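Local coordinates for surface protein SPB1 (Streptococcus agalactiae, PDB 4UZG) that probably forms the polymerised, sortase-joined backbone of a streptococcal pilus, its subunits stiffened by internal isopeptide bonds, at residues 2-7 / 19-24; 55-60 / 82-87; 171-176 / 273-278. All blocks are in the same frame, centred on the assembly; numbering follows the deposited sequence. Where two conformers were deposited one is given.

Interaction 1 of 3, residues 2-7 / 19-24; sequences GGKTVD and YTITYK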
loop_
_atom_site.group_PDB
_atom_site.type_symbol
_atom_site.label_atom_id
_atom_site.label_comp_id
_atom_site.label_asym_id
_atom_site.label_seq_id
_atom_site.Cartn_x
_atom_site.Cartn_y
_atom_site.Cartn_z
ATOM N N GLY A 2 1.731 13.039 -8.778
ATOM C CA GLY A 2 1.780 12.879 -10.218
ATOM C C GLY A 2 0.519 12.245 -10.779
ATOM O O GLY A 2 -0.547 12.312 -10.162
ATOM N N GLY A 3 0.655 11.641 -11.959
ATOM C CA GLY A 3 -0.455 11.035 -12.694
ATOM C C GLY A 3 -0.832 9.630 -12.267
ATOM O O GLY A 3 -1.790 9.079 -12.764
ATOM N N LYS A 4 -0.097 9.051 -11.337
ATOM C CA LYS A 4 -0.442 7.767 -10.755
ATOM C C LYS A 4 -0.519 7.987 -9.244
ATOM O O LYS A 4 0.456 8.442 -8.635
ATOM C CB LYS A 4 0.572 6.672 -11.084
ATOM C CG LYS A 4 0.108 5.287 -10.651
ATOM C CD LYS A 4 1.123 4.168 -10.934
ATOM C CE LYS A 4 0.544 2.841 -10.566
ATOM N NZ LYS A 4 1.482 1.711 -10.715
ATOM N N THR A 5 -1.674 7.680 -8.658
ATOM C CA THR A 5 -1.908 7.911 -7.233
ATOM C C THR A 5 -2.563 6.700 -6.588
ATOM O O THR A 5 -3.079 5.815 -7.283
ATOM C CB THR A 5 -2.817 9.151 -7.020
ATOM O OG1 THR A 5 -4.061 8.952 -7.690
ATOM C CG2 THR A 5 -2.174 10.422 -7.533
ATOM N N VAL A 6 -2.508 6.661 -5.258
ATOM C CA VAL A 6 -3.213 5.666 -4.459
ATOM C C VAL A 6 -4.135 6.386 -3.484
ATOM O O VAL A 6 -3.930 7.573 -3.188
ATOM C CB VAL A 6 -2.266 4.694 -3.728
ATOM C CG1 VAL A 6 -1.543 3.858 -4.765
ATOM C CG2 VAL A 6 -1.292 5.423 -2.823
ATOM N N ASP A 7 -5.107 5.658 -2.935
ATOM C CA ASP A 7 -6.154 6.262 -2.153
ATOM C C ASP A 7 -5.803 6.557 -0.701
ATOM O O ASP A 7 -6.527 7.314 -0.067
ATOM C CB ASP A 7 -7.463 5.459 -2.238
ATOM C CG ASP A 7 -7.403 4.075 -1.625
ATOM O OD1 ASP A 7 -6.423 3.338 -1.784
ATOM O OD2 ASP A 7 -8.401 3.706 -1.007
ATOM N N TYR A 19 -5.682 2.254 -6.948
ATOM C CA TYR A 19 -4.824 3.047 -7.805
ATOM C C TYR A 19 -5.635 3.831 -8.829
ATOM O O TYR A 19 -6.652 3.340 -9.333
ATOM C CB TYR A 19 -3.925 2.119 -8.603
ATOM C CG TYR A 19 -2.858 1.368 -7.832
ATOM C CD1 TYR A 19 -1.605 1.914 -7.659
ATOM C CD2 TYR A 19 -3.079 0.098 -7.333
ATOM C CE1 TYR A 19 -0.586 1.219 -7.038
ATOM C CE2 TYR A 19 -2.066 -0.612 -6.689
ATOM C CZ TYR A 19 -0.821 -0.056 -6.544
ATOM O OH TYR A 19 0.157 -0.814 -5.947
ATOM N N THR A 20 -5.149 5.022 -9.163
ATOM C CA THR A 20 -5.712 5.839 -10.220
ATOM C C THR A 20 -4.600 6.315 -11.147
ATOM O O THR A 20 -3.625 6.909 -10.683
ATOM C CB THR A 20 -6.466 7.063 -9.660
ATOM O OG1 THR A 20 -7.490 6.609 -8.764
ATOM C CG2 THR A 20 -7.131 7.856 -10.775
ATOM N N ILE A 21 -4.758 6.037 -12.439
ATOM C CA ILE A 21 -3.864 6.548 -13.473
ATOM C C ILE A 21 -4.655 7.599 -14.243
ATOM O O ILE A 21 -5.753 7.315 -14.720
ATOM C CB ILE A 21 -3.443 5.442 -14.451
ATOM C CG1 ILE A 21 -2.697 4.328 -13.722
ATOM C CG2 ILE A 21 -2.608 6.047 -15.580
ATOM C CD1 ILE A 21 -2.633 3.043 -14.546
ATOM N N THR A 22 -4.109 8.793 -14.381
ATOM C CA THR A 22 -4.777 9.921 -15.045
ATOM C C THR A 22 -3.858 10.458 -16.145
ATOM O O THR A 22 -2.668 10.706 -15.881
ATOM C CB THR A 22 -5.124 11.052 -13.998
ATOM O OG1 THR A 22 -5.944 10.504 -12.944
ATOM C CG2 THR A 22 -5.838 12.233 -14.631
ATOM N N TYR A 23 -4.404 10.666 -17.345
ATOM C CA TYR A 23 -3.672 11.233 -18.466
ATOM C C TYR A 23 -4.562 12.299 -19.076
ATOM O O TYR A 23 -5.619 12.008 -19.613
ATOM C CB TYR A 23 -3.376 10.143 -19.473
ATOM C CG TYR A 23 -2.628 10.585 -20.702
ATOM C CD1 TYR A 23 -1.245 10.658 -20.703
ATOM C CD2 TYR A 23 -3.302 10.811 -21.891
ATOM C CE1 TYR A 23 -0.551 10.983 -21.840
ATOM C CE2 TYR A 23 -2.620 11.152 -23.048
ATOM C CZ TYR A 23 -1.247 11.238 -23.010
ATOM O OH TYR A 23 -0.566 11.551 -24.160
ATOM N N LYS A 24 -4.120 13.542 -18.989
ATOM C CA LYS A 24 -4.945 14.684 -19.342
ATOM C C LYS A 24 -4.765 15.188 -20.743
ATOM O O LYS A 24 -5.481 16.099 -21.178
ATOM C CB LYS A 24 -4.699 15.822 -18.370
ATOM C CG LYS A 24 -5.233 15.556 -16.970
ATOM C CD LYS A 24 -5.591 16.917 -16.358
ATOM C CE LYS A 24 -5.664 16.959 -14.864
ATOM N NZ LYS A 24 -4.342 16.676 -14.279
HETATM O O HOH W 1 -4.183 9.846 -10.744
#
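Y19 receives two aliphatic neighbours from the 2-7 segment, and they meet its ring differently. V6 lies alongside it, both side chains pointing the same way, and brings its CG1 methyl to 3.5 Å from Y19 CD1. K4 instead crosses the ring obliquely with the far end of its chain, K4 CE standing 3.7 Å from Y19 CD1. The first torsion sets the lysine CG anti to the backbone N (chi1 -172°), and the extended torsions beyond it carry CE to the ring. I21 shares this largely buried face of the sheet with K4, V6 and Y19.

The other face is polar. T5 and T20 lie side by side, T5 OG1 reaching 3.6 Å from T20 CB. A water bonded to T5 OG1 also donates to the T20 carbonyl. Between the faces, T5 and T20 form an antiparallel hydrogen-bonded pair, with T5 N 2.9 Å from T20 O and T20 N bonded back to T5 O. T22 N adds a 2.8 Å bond to G3 O.

Y19 also meets the ring of Y127 with the two planes nearly parallel. K4, on the edge strand of this beta hairpin, is covalently joined through NZ to N147 CG of strand 146-153, with a weak hydrogen bond to D42. Such an intramolecular Lys-Asn isopeptide bond is characteristic of Gram-positive pilin domains.

Interaction 2 of 3, residues 55-60 / 82-87; sequences GSYEVT and YNLLEE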
loop_
_atom_site.group_PDB
_atom_site.type_symbol
_atom_site.label_atom_id
_atom_site.label_comp_id
_atom_site.label_asym_id
_atom_site.label_seq_id
_atom_site.Cartn_x
_atom_site.Cartn_y
_atom_site.Cartn_z
ATOM N N GLY A 55 -8.905 -7.793 -13.555
ATOM C CA GLY A 55 -10.294 -7.517 -13.834
ATOM C C GLY A 55 -10.923 -6.402 -13.015
ATOM O O GLY A 55 -12.140 -6.225 -13.063
ATOM N N SER A 56 -10.131 -5.615 -12.282
ATOM C CA SER A 56 -10.689 -4.606 -11.374
ATOM C C SER A 56 -10.815 -3.215 -12.013
ATOM O O SER A 56 -11.148 -2.263 -11.323
ATOM C CB SER A 56 -9.853 -4.529 -10.105
ATOM O OG SER A 56 -8.537 -4.068 -10.376
ATOM N N TYR A 57 -10.558 -3.102 -13.307
ATOM C CA TYR A 57 -10.448 -1.780 -13.950
ATOM C C TYR A 57 -11.773 -1.077 -14.133
ATOM O O TYR A 57 -12.800 -1.695 -14.438
ATOM C CB TYR A 57 -9.805 -1.890 -15.364
ATOM C CG TYR A 57 -8.649 -2.824 -15.353
ATOM C CD1 TYR A 57 -7.418 -2.424 -14.863
ATOM C CD2 TYR A 57 -8.820 -4.144 -15.713
ATOM C CE1 TYR A 57 -6.369 -3.311 -14.718
ATOM C CE2 TYR A 57 -7.765 -5.050 -15.591
ATOM C CZ TYR A 57 -6.557 -4.632 -15.062
ATOM O OH TYR A 57 -5.514 -5.497 -14.901
ATOM N N GLU A 58 -11.715 0.238 -13.994
ATOM C CA GLU A 58 -12.740 1.125 -14.523
ATOM C C GLU A 58 -11.987 2.103 -15.424
ATOM O O GLU A 58 -11.065 2.785 -14.964
ATOM C CB GLU A 58 -13.496 1.847 -13.418
ATOM C CG GLU A 58 -14.602 2.731 -13.939
ATOM C CD GLU A 58 -15.978 2.167 -13.680
ATOM O OE1 GLU A 58 -16.106 0.926 -13.606
ATOM O OE2 GLU A 58 -16.934 2.957 -13.542
ATOM N N VAL A 59 -12.391 2.157 -16.688
ATOM C CA VAL A 59 -11.693 2.943 -17.692
ATOM C C VAL A 59 -12.675 3.985 -18.227
ATOM O O VAL A 59 -13.735 3.623 -18.736
ATOM C CB VAL A 59 -11.169 2.067 -18.847
ATOM C CG1 VAL A 59 -10.344 2.905 -19.797
ATOM C CG2 VAL A 59 -10.363 0.881 -18.302
ATOM N N THR A 60 -12.318 5.262 -18.122
ATOM C CA THR A 60 -13.186 6.328 -18.575
ATOM C C THR A 60 -12.430 7.359 -19.404
ATOM O O THR A 60 -11.213 7.554 -19.264
ATOM C CB THR A 60 -13.855 7.069 -17.387
ATOM O OG1 THR A 60 -12.845 7.658 -16.570
ATOM C CG2 THR A 60 -14.756 6.184 -16.549
ATOM N N TYR A 82 -12.146 -0.822 -24.842
ATOM C CA TYR A 82 -10.721 -0.951 -24.567
ATOM C C TYR A 82 -10.350 -2.414 -24.605
ATOM O O TYR A 82 -11.133 -3.262 -24.197
ATOM C CB TYR A 82 -10.304 -0.346 -23.225
ATOM C CG TYR A 82 -10.760 -1.090 -21.983
ATOM C CD1 TYR A 82 -12.004 -0.842 -21.415
ATOM C CD2 TYR A 82 -9.939 -2.017 -21.367
ATOM C CE1 TYR A 82 -12.417 -1.514 -20.275
ATOM C CE2 TYR A 82 -10.337 -2.681 -20.221
ATOM C CZ TYR A 82 -11.571 -2.431 -19.673
ATOM O OH TYR A 82 -11.938 -3.103 -18.521
ATOM N N ASN A 83 -9.139 -2.693 -25.076
ATOM C CA ASN A 83 -8.586 -4.034 -25.056
ATOM C C ASN A 83 -7.682 -4.189 -23.847
ATOM O O ASN A 83 -7.040 -3.235 -23.420
ATOM C CB ASN A 83 -7.811 -4.258 -26.356
ATOM C CG ASN A 83 -7.270 -5.627 -26.449
ATOM O OD1 ASN A 83 -8.001 -6.550 -26.733
ATOM N ND2 ASN A 83 -5.979 -5.788 -26.125
ATOM N N LEU A 84 -7.641 -5.384 -23.275
ATOM C CA LEU A 84 -6.888 -5.673 -22.061
ATOM C C LEU A 84 -5.987 -6.882 -22.271
ATOM O O LEU A 84 -6.432 -7.915 -22.777
ATOM C CB LEU A 84 -7.868 -5.983 -20.926
ATOM C CG LEU A 84 -7.272 -6.442 -19.591
ATOM C CD1 LEU A 84 -6.448 -5.335 -18.943
ATOM C CD2 LEU A 84 -8.384 -6.916 -18.682
ATOM N N LEU A 85 -4.751 -6.767 -21.799
ATOM C CA LEU A 85 -3.844 -7.900 -21.679
ATOM C C LEU A 85 -3.263 -7.880 -20.278
ATOM O O LEU A 85 -2.704 -6.885 -19.845
ATOM C CB LEU A 85 -2.703 -7.791 -22.690
ATOM C CG LEU A 85 -1.668 -8.905 -22.648
ATOM C CD1 LEU A 85 -2.312 -10.254 -22.893
ATOM C CD2 LEU A 85 -0.566 -8.645 -23.655
ATOM N N GLU A 86 -3.396 -8.992 -19.562
ATOM C CA GLU A 86 -2.835 -9.162 -18.214
ATOM C C GLU A 86 -1.843 -10.300 -18.207
ATOM O O GLU A 86 -2.152 -11.388 -18.682
ATOM C CB GLU A 86 -3.927 -9.493 -17.196
ATOM C CG GLU A 86 -4.876 -8.335 -16.986
ATOM C CD GLU A 86 -6.157 -8.703 -16.259
ATOM O OE1 GLU A 86 -6.739 -9.791 -16.509
ATOM O OE2 GLU A 86 -6.603 -7.884 -15.434
ATOM N N GLU A 87 -0.654 -10.056 -17.680
ATOM C CA GLU A 87 0.360 -11.090 -17.578
ATOM C C GLU A 87 1.270 -10.755 -16.412
ATOM O O GLU A 87 1.697 -9.618 -16.263
ATOM C CB GLU A 87 1.220 -11.152 -18.848
ATOM C CG GLU A 87 0.509 -11.621 -20.106
ATOM C CD GLU A 87 1.428 -11.661 -21.331
ATOM O OE1 GLU A 87 2.515 -11.047 -21.300
ATOM O OE2 GLU A 87 1.065 -12.305 -22.337
HETATM O O HOH W 2 -14.159 -2.246 -17.323
#
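E86 OE2 is gripped by two donors from the 55-60 segment, each on its own lone pair. The hydroxyl of Y57 donates to the anti lone pair, with Y57 OH 2.7 Å from E86 OE2, while the syn lone pair takes the backbone N-H of G55, with G55 N 3.0 Å from E86 OE2. The glutamate and tyrosine reach toward each other tip to tip. E86 OE2 sits at the edge of the Y57 ring, near its plane, yet carboxylate and ring are turned 53° apart.

Below this polar tip the contact becomes apolar. L84 crosses Y57 at about a right angle and presents both its methyls, L84 CD1 lying 3.6 Å from Y57 CE2. V59 meets Y82 in a clear CH-pi contact: V59 CG2 stands 3.7 Å from the centroid of the Y82 ring, almost straight above its centre. At the edge of that ring, in its plane, a water lies 2.7 Å from Y82 OH and donates to Y57 O, tying the second tyrosine to the opposite backbone.

The segments are not sheet neighbours, since strand 68-73 runs between them and pairs with V59 and Y82 by backbone bonds. Y57 also meets the ring of F91, and I93 of strand 90-96 touches Y57, Y82 and L84. Side chains do most of the joining, helped by the G55 backbone N-H and one water, with no direct strand-to-strand backbone bonds. One N-H and one O-H donor converging on a single oxygen would be expected to stabilise E86 as a carboxylate, so the apolar bridge ends in a fixed, probably charged tip at its partly exposed end.

Interaction 3 of 3, residues 171-176 / 273-278; sequences ITIKKI and VNPTVE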
loop_
_atom_site.group_PDB
_atom_site.type_symbol
_atom_site.label_atom_id
_atom_site.label_comp_id
_atom_site.label_asym_id
_atom_site.label_seq_id
_atom_site.Cartn_x
_atom_site.Cartn_y
_atom_site.Cartn_z
ATOM N N ILE A 171 6.552 -1.385 13.878
ATOM C CA ILE A 171 6.770 -1.124 15.293
ATOM C C ILE A 171 7.785 -2.148 15.802
ATOM O O ILE A 171 7.553 -3.359 15.726
ATOM C CB ILE A 171 5.466 -1.248 16.097
ATOM C CG1 ILE A 171 4.400 -0.268 15.581
ATOM C CG2 ILE A 171 5.735 -1.031 17.587
ATOM C CD1 ILE A 171 3.022 -0.442 16.219
ATOM N N THR A 172 8.901 -1.660 16.329
ATOM C CA THR A 172 9.914 -2.487 16.970
ATOM C C THR A 172 9.838 -2.218 18.472
ATOM O O THR A 172 10.146 -1.112 18.925
ATOM C CB THR A 172 11.308 -2.175 16.434
ATOM O OG1 THR A 172 11.323 -2.401 15.018
ATOM C CG2 THR A 172 12.373 -3.047 17.094
ATOM N N ILE A 173 9.368 -3.208 19.227
ATOM C CA ILE A 173 9.189 -3.098 20.666
ATOM C C ILE A 173 10.434 -3.601 21.364
ATOM O O ILE A 173 10.888 -4.703 21.078
ATOM C CB ILE A 173 7.991 -3.952 21.129
ATOM C CG1 ILE A 173 6.703 -3.605 20.387
ATOM C CG2 ILE A 173 7.787 -3.811 22.637
ATOM C CD1 ILE A 173 5.609 -4.701 20.497
ATOM N N LYS A 174 10.975 -2.808 22.284
ATOM C CA LYS A 174 12.066 -3.255 23.139
ATOM C C LYS A 174 11.584 -3.306 24.567
ATOM O O LYS A 174 11.116 -2.323 25.115
ATOM C CB LYS A 174 13.288 -2.354 23.072
ATOM C CG LYS A 174 14.446 -2.908 23.938
ATOM C CD LYS A 174 15.773 -2.183 23.738
ATOM C CE LYS A 174 15.706 -0.740 24.207
ATOM N NZ LYS A 174 16.927 0.050 23.849
ATOM N N LYS A 175 11.729 -4.467 25.173
ATOM C CA LYS A 175 11.303 -4.692 26.543
ATOM C C LYS A 175 12.518 -4.643 27.458
ATOM O O LYS A 175 13.495 -5.363 27.207
ATOM C CB LYS A 175 10.668 -6.077 26.630
ATOM C CG LYS A 175 10.056 -6.394 27.941
ATOM C CD LYS A 175 8.934 -5.385 28.116
ATOM C CE LYS A 175 8.185 -5.529 29.366
ATOM N NZ LYS A 175 9.017 -5.286 30.566
ATOM N N ILE A 176 12.453 -3.816 28.493
ATOM C CA ILE A 176 13.549 -3.675 29.431
ATOM C C ILE A 176 13.071 -3.720 30.879
ATOM O O ILE A 176 11.895 -3.569 31.182
ATOM C CB ILE A 176 14.347 -2.364 29.196
ATOM C CG1 ILE A 176 13.526 -1.115 29.580
ATOM C CG2 ILE A 176 14.900 -2.300 27.776
ATOM C CD1 ILE A 176 14.335 0.151 29.595
ATOM N N VAL A 273 9.104 2.956 14.031
ATOM C CA VAL A 273 9.101 3.425 15.409
ATOM C C VAL A 273 9.619 2.327 16.343
ATOM O O VAL A 273 9.566 1.128 16.046
ATOM C CB VAL A 273 7.708 3.958 15.857
ATOM C CG1 VAL A 273 7.243 5.081 14.964
ATOM C CG2 VAL A 273 6.666 2.882 15.914
ATOM N N ASN A 274 10.127 2.777 17.490
ATOM C CA ASN A 274 10.880 1.935 18.401
ATOM C C ASN A 274 10.505 2.185 19.854
ATOM O O ASN A 274 11.340 2.625 20.647
ATOM C CB ASN A 274 12.372 2.218 18.244
ATOM C CG ASN A 274 12.861 2.000 16.843
ATOM O OD1 ASN A 274 13.319 0.905 16.486
ATOM N ND2 ASN A 274 12.771 3.046 16.023
ATOM N N PRO A 275 9.264 1.875 20.250
ATOM C CA PRO A 275 8.890 2.049 21.654
ATOM C C PRO A 275 9.678 1.127 22.592
ATOM O O PRO A 275 9.945 -0.032 22.250
ATOM C CB PRO A 275 7.403 1.660 21.652
ATOM C CG PRO A 275 7.263 0.721 20.497
ATOM C CD PRO A 275 8.154 1.333 19.452
ATOM N N THR A 276 10.006 1.644 23.775
ATOM C CA THR A 276 10.587 0.864 24.859
ATOM C C THR A 276 9.528 0.709 25.937
ATOM O O THR A 276 8.907 1.692 26.343
ATOM C CB THR A 276 11.824 1.588 25.436
ATOM O OG1 THR A 276 12.837 1.665 24.434
ATOM C CG2 THR A 276 12.389 0.861 26.623
ATOM N N VAL A 277 9.334 -0.522 26.398
ATOM C CA VAL A 277 8.397 -0.818 27.469
ATOM C C VAL A 277 9.192 -1.267 28.681
ATOM O O VAL A 277 10.008 -2.205 28.600
ATOM C CB VAL A 277 7.397 -1.912 27.061
ATOM C CG1 VAL A 277 6.414 -2.204 28.204
ATOM C CG2 VAL A 277 6.648 -1.527 25.779
ATOM N N GLU A 278 8.980 -0.595 29.807
ATOM C CA GLU A 278 9.673 -0.902 31.051
ATOM C C GLU A 278 8.847 -1.838 31.905
ATOM O O GLU A 278 7.632 -1.729 32.025
ATOM C CB GLU A 278 9.981 0.374 31.825
ATOM C CG GLU A 278 10.896 1.311 31.069
ATOM C CD GLU A 278 11.455 2.421 31.934
ATOM O OE1 GLU A 278 11.118 2.470 33.136
ATOM O OE2 GLU A 278 12.241 3.240 31.410
HETATM O O HOH W 3 10.712 -0.132 13.577
#
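The carboxamide of N274 lies beside T172, the two side chains pointing the same way, with its oxygen N274 OD1 3.7 Å from T172 CB. Its nitrogen is held from outside, for N274 ND2 donates to T266 OG1 and to D264 O, which fixes the turn of the amide. Next along the chain, the pyrrolidine ring of P275 crosses I171 at about a right angle and offers its CG, 3.7 Å from I171 CG2. P275 CD meanwhile sits 3.2 Å from T172 O. Because P275 N carries no hydrogen, T172 O gets no N-H from it; the CA-H of N274 points at it instead.

Backbone bonds flank this break: T172 N to V273 O and K174 N to P275 O. Farther on, V277 N lies 2.8 Å from K174 O and I176 N bonds V277 O. Side chains follow the two faces. I173 and V277 run side by side on the buried one, where L238 of strand 234-240 touches both and P275 as well. On the opposite face, I176 CD1 packs 3.6 Å from T276 CG2, and I176 also lies alongside E278.

K175 bends over V277 rather than extending. Its CG is anti to the backbone N, but the turn at chi2 (63°) brings CD back, placing K175 CD 3.4 Å from V277 O. K175 NZ is covalently linked to N279 CG, makes a weak bond to I176 O, and has E240 beside its chain. An amide replaces the buried ammonium, probably sparing the core a charge, and it crosslinks two adjacent parallel strands, adding a covalent tie to the backbone bonds and side-chain packing between them.

Interactions 1 and 2 belong to one large mixed sheet, about 15 Å apart between centres, whereas interaction 3 lies on the opposite side of the chain's centre in a separate three-stranded sheet of the prealbumin-like fold region. All three are partly buried, and 171-176 / 273-278 buries the largest area. Interactions 1 and 3 join neighbouring strands through backbone bonds, antiparallel in the first and parallel in the second, and each contains a lysine tied covalently to an asparagine. In interaction 3 that tie joins the two paired strands themselves; in interaction 1 it runs to a third strand, 146-153. Interaction 2 spans an intervening strand, so aromatic, aliphatic and carboxylate groups do most of the work.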